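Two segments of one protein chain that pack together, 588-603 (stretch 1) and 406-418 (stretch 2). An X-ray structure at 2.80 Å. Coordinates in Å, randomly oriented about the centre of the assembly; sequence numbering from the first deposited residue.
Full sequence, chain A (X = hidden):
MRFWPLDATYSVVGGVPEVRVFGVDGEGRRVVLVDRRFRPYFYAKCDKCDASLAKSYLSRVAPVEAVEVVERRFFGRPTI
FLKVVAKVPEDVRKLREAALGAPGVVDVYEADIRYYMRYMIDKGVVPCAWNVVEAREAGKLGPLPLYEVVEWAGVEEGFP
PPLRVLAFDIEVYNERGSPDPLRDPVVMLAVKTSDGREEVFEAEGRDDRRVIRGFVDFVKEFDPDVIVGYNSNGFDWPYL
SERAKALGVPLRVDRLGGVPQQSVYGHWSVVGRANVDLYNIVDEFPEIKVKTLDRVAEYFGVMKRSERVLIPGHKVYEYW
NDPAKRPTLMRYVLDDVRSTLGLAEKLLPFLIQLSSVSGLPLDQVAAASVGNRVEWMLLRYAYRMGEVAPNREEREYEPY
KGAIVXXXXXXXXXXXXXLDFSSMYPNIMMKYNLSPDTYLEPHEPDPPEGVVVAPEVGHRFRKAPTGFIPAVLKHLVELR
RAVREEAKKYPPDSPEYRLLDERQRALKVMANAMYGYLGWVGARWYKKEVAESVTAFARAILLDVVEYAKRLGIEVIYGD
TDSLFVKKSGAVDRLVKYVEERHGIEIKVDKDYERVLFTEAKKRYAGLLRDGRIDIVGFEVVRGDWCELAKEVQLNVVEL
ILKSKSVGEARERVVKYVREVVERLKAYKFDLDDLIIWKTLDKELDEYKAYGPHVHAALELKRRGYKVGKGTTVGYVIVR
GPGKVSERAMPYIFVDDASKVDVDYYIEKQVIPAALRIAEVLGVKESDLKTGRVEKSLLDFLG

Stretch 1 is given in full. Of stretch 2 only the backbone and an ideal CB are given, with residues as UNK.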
# COMPACT_ATOMS: atom_id res chain seq x y z
N LYS A 588 1.35 -21.91 9.76
CA LYS A 588 2.63 -21.43 10.27
C LYS A 588 2.39 -20.43 11.39
O LYS A 588 1.42 -19.67 11.37
CB LYS A 588 3.48 -20.77 9.17
CG LYS A 588 4.92 -20.46 9.59
CD LYS A 588 5.81 -20.05 8.43
CE LYS A 588 5.96 -21.18 7.43
NZ LYS A 588 6.60 -22.37 8.07
N VAL A 589 3.29 -20.45 12.37
CA VAL A 589 3.22 -19.52 13.49
C VAL A 589 3.55 -18.12 12.97
O VAL A 589 4.68 -17.86 12.53
CB VAL A 589 4.17 -19.94 14.61
CG1 VAL A 589 4.22 -18.87 15.68
CG2 VAL A 589 3.71 -21.27 15.20
N ASP A 590 2.57 -17.22 13.03
CA ASP A 590 2.78 -15.86 12.54
C ASP A 590 3.51 -15.01 13.57
O ASP A 590 4.49 -14.33 13.24
CB ASP A 590 1.45 -15.22 12.17
CG ASP A 590 1.61 -14.01 11.28
OD1 ASP A 590 2.42 -14.07 10.33
OD2 ASP A 590 0.93 -12.99 11.54
N LYS A 591 3.06 -15.04 14.82
CA LYS A 591 3.66 -14.23 15.88
C LYS A 591 3.82 -15.06 17.14
O LYS A 591 2.95 -15.87 17.47
CB LYS A 591 2.82 -12.98 16.17
CG LYS A 591 2.74 -11.99 15.03
CD LYS A 591 4.08 -11.34 14.76
CE LYS A 591 4.02 -10.47 13.51
NZ LYS A 591 3.32 -9.18 13.76
N ASP A 592 4.93 -14.85 17.85
CA ASP A 592 5.17 -15.45 19.16
C ASP A 592 5.22 -14.31 20.16
O ASP A 592 6.25 -13.64 20.31
CB ASP A 592 6.46 -16.26 19.16
CG ASP A 592 6.74 -16.92 20.51
OD1 ASP A 592 5.84 -16.92 21.37
OD2 ASP A 592 7.86 -17.44 20.69
N TYR A 593 4.11 -14.09 20.86
CA TYR A 593 3.99 -13.00 21.82
C TYR A 593 4.35 -13.47 23.22
O TYR A 593 3.90 -14.54 23.66
CB TYR A 593 2.58 -12.42 21.81
CG TYR A 593 2.20 -11.67 20.56
CD1 TYR A 593 2.91 -10.55 20.16
CD2 TYR A 593 1.12 -12.07 19.79
CE1 TYR A 593 2.56 -9.85 19.01
CE2 TYR A 593 0.76 -11.38 18.65
CZ TYR A 593 1.49 -10.28 18.26
OH TYR A 593 1.13 -9.59 17.12
N GLU A 594 5.17 -12.68 23.92
CA GLU A 594 5.41 -12.94 25.33
C GLU A 594 4.16 -12.64 26.16
O GLU A 594 3.86 -13.36 27.12
CB GLU A 594 6.60 -12.11 25.82
CG GLU A 594 7.04 -12.40 27.24
CD GLU A 594 8.29 -11.65 27.62
OE1 GLU A 594 8.91 -11.03 26.73
OE2 GLU A 594 8.66 -11.67 28.81
N ARG A 595 3.44 -11.59 25.81
CA ARG A 595 2.20 -11.23 26.49
C ARG A 595 1.30 -10.48 25.51
O ARG A 595 1.78 -9.81 24.59
CB ARG A 595 2.48 -10.39 27.75
CG ARG A 595 1.54 -10.70 28.91
CD ARG A 595 2.15 -10.37 30.27
NE ARG A 595 3.32 -11.19 30.57
CZ ARG A 595 4.58 -10.75 30.59
NH1 ARG A 595 4.84 -9.48 30.32
NH2 ARG A 595 5.56 -11.59 30.88
N VAL A 596 -0.01 -10.59 25.73
CA VAL A 596 -1.02 -10.01 24.85
C VAL A 596 -2.11 -9.38 25.71
O VAL A 596 -2.48 -9.92 26.75
CB VAL A 596 -1.63 -11.06 23.89
CG1 VAL A 596 -2.77 -10.47 23.07
CG2 VAL A 596 -0.58 -11.63 22.97
N LEU A 597 -2.61 -8.23 25.27
CA LEU A 597 -3.66 -7.50 25.97
C LEU A 597 -4.82 -7.26 25.01
O LEU A 597 -4.70 -6.46 24.08
CB LEU A 597 -3.12 -6.19 26.52
CG LEU A 597 -4.16 -5.18 27.01
CD1 LEU A 597 -4.94 -5.71 28.20
CD2 LEU A 597 -3.47 -3.88 27.35
N PHE A 598 -5.95 -7.93 25.25
CA PHE A 598 -7.19 -7.65 24.55
C PHE A 598 -7.98 -6.62 25.35
O PHE A 598 -8.35 -6.87 26.50
CB PHE A 598 -8.01 -8.92 24.35
CG PHE A 598 -7.60 -9.75 23.16
CD1 PHE A 598 -6.63 -10.73 23.28
CD2 PHE A 598 -8.18 -9.54 21.93
CE1 PHE A 598 -6.25 -11.49 22.19
CE2 PHE A 598 -7.81 -10.30 20.83
CZ PHE A 598 -6.85 -11.27 20.96
N THR A 599 -8.25 -5.47 24.73
CA THR A 599 -9.01 -4.42 25.40
C THR A 599 -10.52 -4.59 25.21
O THR A 599 -11.30 -4.28 26.11
CB THR A 599 -8.58 -3.04 24.88
OG1 THR A 599 -8.84 -2.95 23.48
CG2 THR A 599 -7.10 -2.83 25.14
N GLU A 600 -10.94 -5.08 24.04
CA GLU A 600 -12.34 -5.29 23.74
C GLU A 600 -12.53 -6.69 23.17
O GLU A 600 -11.56 -7.42 22.94
CB GLU A 600 -12.84 -4.23 22.74
CG GLU A 600 -12.64 -2.80 23.24
CD GLU A 600 -12.82 -1.76 22.15
OE1 GLU A 600 -13.15 -2.12 21.00
OE2 GLU A 600 -12.61 -0.56 22.46
N ALA A 601 -13.78 -7.06 22.94
CA ALA A 601 -14.10 -8.39 22.42
C ALA A 601 -14.03 -8.45 20.90
O ALA A 601 -14.88 -9.04 20.24
CB ALA A 601 -15.49 -8.81 22.91
N LYS A 602 -13.00 -7.83 20.32
CA LYS A 602 -12.76 -7.86 18.88
C LYS A 602 -11.28 -8.15 18.65
O LYS A 602 -10.58 -8.59 19.57
CB LYS A 602 -13.18 -6.53 18.24
CG LYS A 602 -13.70 -5.51 19.25
CD LYS A 602 -13.97 -4.15 18.64
CE LYS A 602 -15.42 -3.97 18.23
NZ LYS A 602 -15.64 -2.64 17.59
N LYS A 603 -10.80 -7.93 17.43
CA LYS A 603 -9.36 -8.00 17.16
C LYS A 603 -8.71 -6.64 17.42
O LYS A 603 -8.15 -5.99 16.54
CB LYS A 603 -9.09 -8.50 15.75
CG LYS A 603 -7.62 -8.83 15.49
CD LYS A 603 -7.35 -9.36 14.10
CE LYS A 603 -5.85 -9.54 13.87
NZ LYS A 603 -5.26 -10.63 14.70
N UNK A 406 -14.51 -17.00 17.21
CA UNK A 406 -14.45 -17.18 18.66
C UNK A 406 -14.12 -15.83 19.28
O UNK A 406 -13.00 -15.34 19.15
CB UNK A 406 -13.42 -18.24 19.06
N UNK A 407 -15.10 -15.24 19.97
CA UNK A 407 -14.87 -13.95 20.61
C UNK A 407 -13.95 -14.12 21.82
O UNK A 407 -14.14 -15.05 22.61
CB UNK A 407 -16.20 -13.31 21.03
N UNK A 408 -12.97 -13.24 21.99
CA UNK A 408 -12.06 -13.35 23.13
C UNK A 408 -12.62 -12.69 24.38
O UNK A 408 -13.57 -11.90 24.34
CB UNK A 408 -10.71 -12.73 22.78
N UNK A 409 -12.02 -13.05 25.51
CA UNK A 409 -12.32 -12.38 26.77
C UNK A 409 -11.33 -11.24 26.94
O UNK A 409 -10.11 -11.48 26.94
CB UNK A 409 -12.26 -13.35 27.95
N UNK A 410 -11.77 -9.99 27.07
CA UNK A 410 -10.81 -8.89 27.28
C UNK A 410 -9.99 -9.13 28.54
O UNK A 410 -10.54 -9.39 29.62
CB UNK A 410 -11.54 -7.55 27.38
N UNK A 411 -8.68 -9.02 28.41
CA UNK A 411 -7.80 -9.25 29.53
C UNK A 411 -6.38 -9.54 29.07
O UNK A 411 -6.05 -9.41 27.89
CB UNK A 411 -8.33 -10.40 30.39
N UNK A 412 -5.55 -9.92 30.03
CA UNK A 412 -4.13 -10.15 29.83
C UNK A 412 -3.84 -11.63 29.67
O UNK A 412 -4.35 -12.46 30.43
CB UNK A 412 -3.32 -9.58 31.00
N UNK A 413 -3.01 -11.97 28.68
CA UNK A 413 -2.64 -13.35 28.40
C UNK A 413 -1.14 -13.41 28.14
O UNK A 413 -0.59 -12.57 27.42
CB UNK A 413 -3.43 -13.90 27.21
N UNK A 414 -0.48 -14.41 28.72
CA UNK A 414 0.96 -14.58 28.61
C UNK A 414 1.29 -15.79 27.74
O UNK A 414 0.59 -16.80 27.78
CB UNK A 414 1.59 -14.73 30.00
N UNK A 415 2.37 -15.67 26.96
CA UNK A 415 2.85 -16.73 26.07
C UNK A 415 1.77 -17.15 25.08
O UNK A 415 1.09 -18.16 25.29
CB UNK A 415 3.31 -17.94 26.88
N UNK A 416 1.63 -16.42 23.98
CA UNK A 416 0.57 -16.64 23.01
C UNK A 416 1.18 -16.79 21.63
O UNK A 416 2.03 -15.98 21.23
CB UNK A 416 -0.45 -15.50 23.03
N UNK A 417 0.75 -17.82 20.90
CA UNK A 417 1.13 -18.02 19.51
C UNK A 417 -0.04 -17.68 18.60
O UNK A 417 -1.18 -18.07 18.87
CB UNK A 417 1.59 -19.46 19.27
N UNK A 418 0.25 -16.96 17.52
CA UNK A 418 -0.74 -16.64 16.50
C UNK A 418 -0.49 -17.53 15.30
O UNK A 418 0.60 -17.50 14.70
CB UNK A 418 -0.69 -15.16 16.11

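The two stretches pair as antiparallel strands that turn a corner together, near Glu594 on one side and positions 414 and 415 on the other.

Position 406 has nothing of stretch 1 within 5.5 Å of its CB, so almost any residue would suit; it is Leu406. At 407 the CB points sideways, 4.5 Å from Ala601 O, and a long polar chain could run past the loop. Glu407 does so, its OE1 3.9 Å from Ala601 CB.

The CB of 408 points toward stretch 1, 4.2 Å from Phe598 CD2, and the phi of -84° permits proline as well as compact apolar residues. Pro408 lays its CB over a face of the Phe598 ring, 4.2 Å from the centroid, a CH-pi contact. Position 409 points away and tolerates many residues, here Lys409.

At 410, phi is -59° and the CB lies 3.4 Å from Phe598 O and 3.5 Å from Thr599 O, so a small or rigid side chain fits. Pro410 reaches along the loop, its CG 3.8 Å from Glu600 C. Position 411 has phi/psi of 161/-172°, where a CB would jam against the preceding carbonyl; this calls for glycine. Gly411 N donates a weak hydrogen bond to Phe598 O (2.9 Å), and Phe598 N donates a better-aligned one to Gly411 O (3.0 Å).

The CB of 412 shares a face with Arg595 and Leu597, which favours an aliphatic chain. Leu412 places CD1 4.2 Å from Leu597 CB and CD2 4.0 Å from Arg595 CD. Position 413 emerges on the face of Val596 and Phe598, where aromatic or branched residues would suit. Tyr413 brings CE1 to 4.2 Å from Phe598 CD1, while its OH donates to Lys409 O (2.5 Å).

At 414 the CB is 4.0 Å from Arg595 NE, a donor that invites a short acceptor such as serine, threonine or aspartate. Ser414 OG accepts from Arg595 NE at 3.1 Å. Position 415, with phi/psi of 57/83°, suits residues that accept a positive phi, notably glycine, asparagine or aspartate; its CB points away. It is Asp415, whose N donates to Glu594 O (2.8 Å).

Position 416 meets Val596 CG2 at 3.9 Å from its CB, a site for a branched aliphatic, and Val416 fills it. On the other face, the CB of position 417 is 4.5 Å from Val589 CG1; an aliphatic chain fits, and Leu417 CD2 comes within 4.2 Å of Val589 CG1. Finally, 418 looks onto Asp590 CB and the Tyr593 ring, favouring valine or isoleucine. Val418 sets CG2 at the ring edge, 3.6 Å from Tyr593 CE2.

Stretch 2, residues 406-418: LEPKPGLYSDVLV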
# COMPACT_ATOMS: atom_id res chain seq x y z
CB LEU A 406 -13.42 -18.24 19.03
CG LEU A 406 -13.41 -18.84 20.45
CD1 LEU A 406 -12.68 -20.17 20.45
CD2 LEU A 406 -12.77 -17.90 21.47
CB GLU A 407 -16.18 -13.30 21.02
CG GLU A 407 -17.04 -12.83 19.86
CD GLU A 407 -18.19 -11.95 20.30
OE1 GLU A 407 -18.05 -11.25 21.32
OE2 GLU A 407 -19.24 -11.95 19.61
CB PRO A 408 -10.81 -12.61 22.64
CG PRO A 408 -11.36 -11.55 21.74
CD PRO A 408 -12.61 -12.12 21.09
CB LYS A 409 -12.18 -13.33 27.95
CG LYS A 409 -12.71 -14.76 27.78
CD LYS A 409 -14.01 -14.92 27.00
CE LYS A 409 -14.18 -16.39 26.65
NZ LYS A 409 -15.35 -16.66 25.76
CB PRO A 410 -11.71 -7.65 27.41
CG PRO A 410 -12.96 -8.02 26.69
CD PRO A 410 -13.15 -9.49 26.90
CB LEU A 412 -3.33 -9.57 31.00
CG LEU A 412 -1.82 -9.37 30.83
CD1 LEU A 412 -1.54 -8.20 29.91
CD2 LEU A 412 -1.16 -9.16 32.18
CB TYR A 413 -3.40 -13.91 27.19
CG TYR A 413 -4.90 -13.85 27.32
CD1 TYR A 413 -5.60 -12.72 26.91
CD2 TYR A 413 -5.63 -14.91 27.84
CE1 TYR A 413 -6.97 -12.65 27.01
CE2 TYR A 413 -7.00 -14.85 27.95
CZ TYR A 413 -7.67 -13.72 27.53
OH TYR A 413 -9.04 -13.65 27.64
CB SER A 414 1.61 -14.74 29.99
OG SER A 414 1.40 -13.59 30.78
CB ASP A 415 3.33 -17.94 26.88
CG ASP A 415 4.58 -17.64 27.69
OD1 ASP A 415 5.42 -16.84 27.23
OD2 ASP A 415 4.71 -18.21 28.80
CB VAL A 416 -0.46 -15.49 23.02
CG1 VAL A 416 -1.50 -15.68 21.93
CG2 VAL A 416 -1.12 -15.38 24.39
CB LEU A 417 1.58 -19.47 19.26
CG LEU A 417 2.78 -19.99 20.04
CD1 LEU A 417 3.15 -21.40 19.57
CD2 LEU A 417 3.97 -19.05 19.88
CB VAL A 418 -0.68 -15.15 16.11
CG1 VAL A 418 -1.69 -14.86 15.01
CG2 VAL A 418 -0.94 -14.28 17.32
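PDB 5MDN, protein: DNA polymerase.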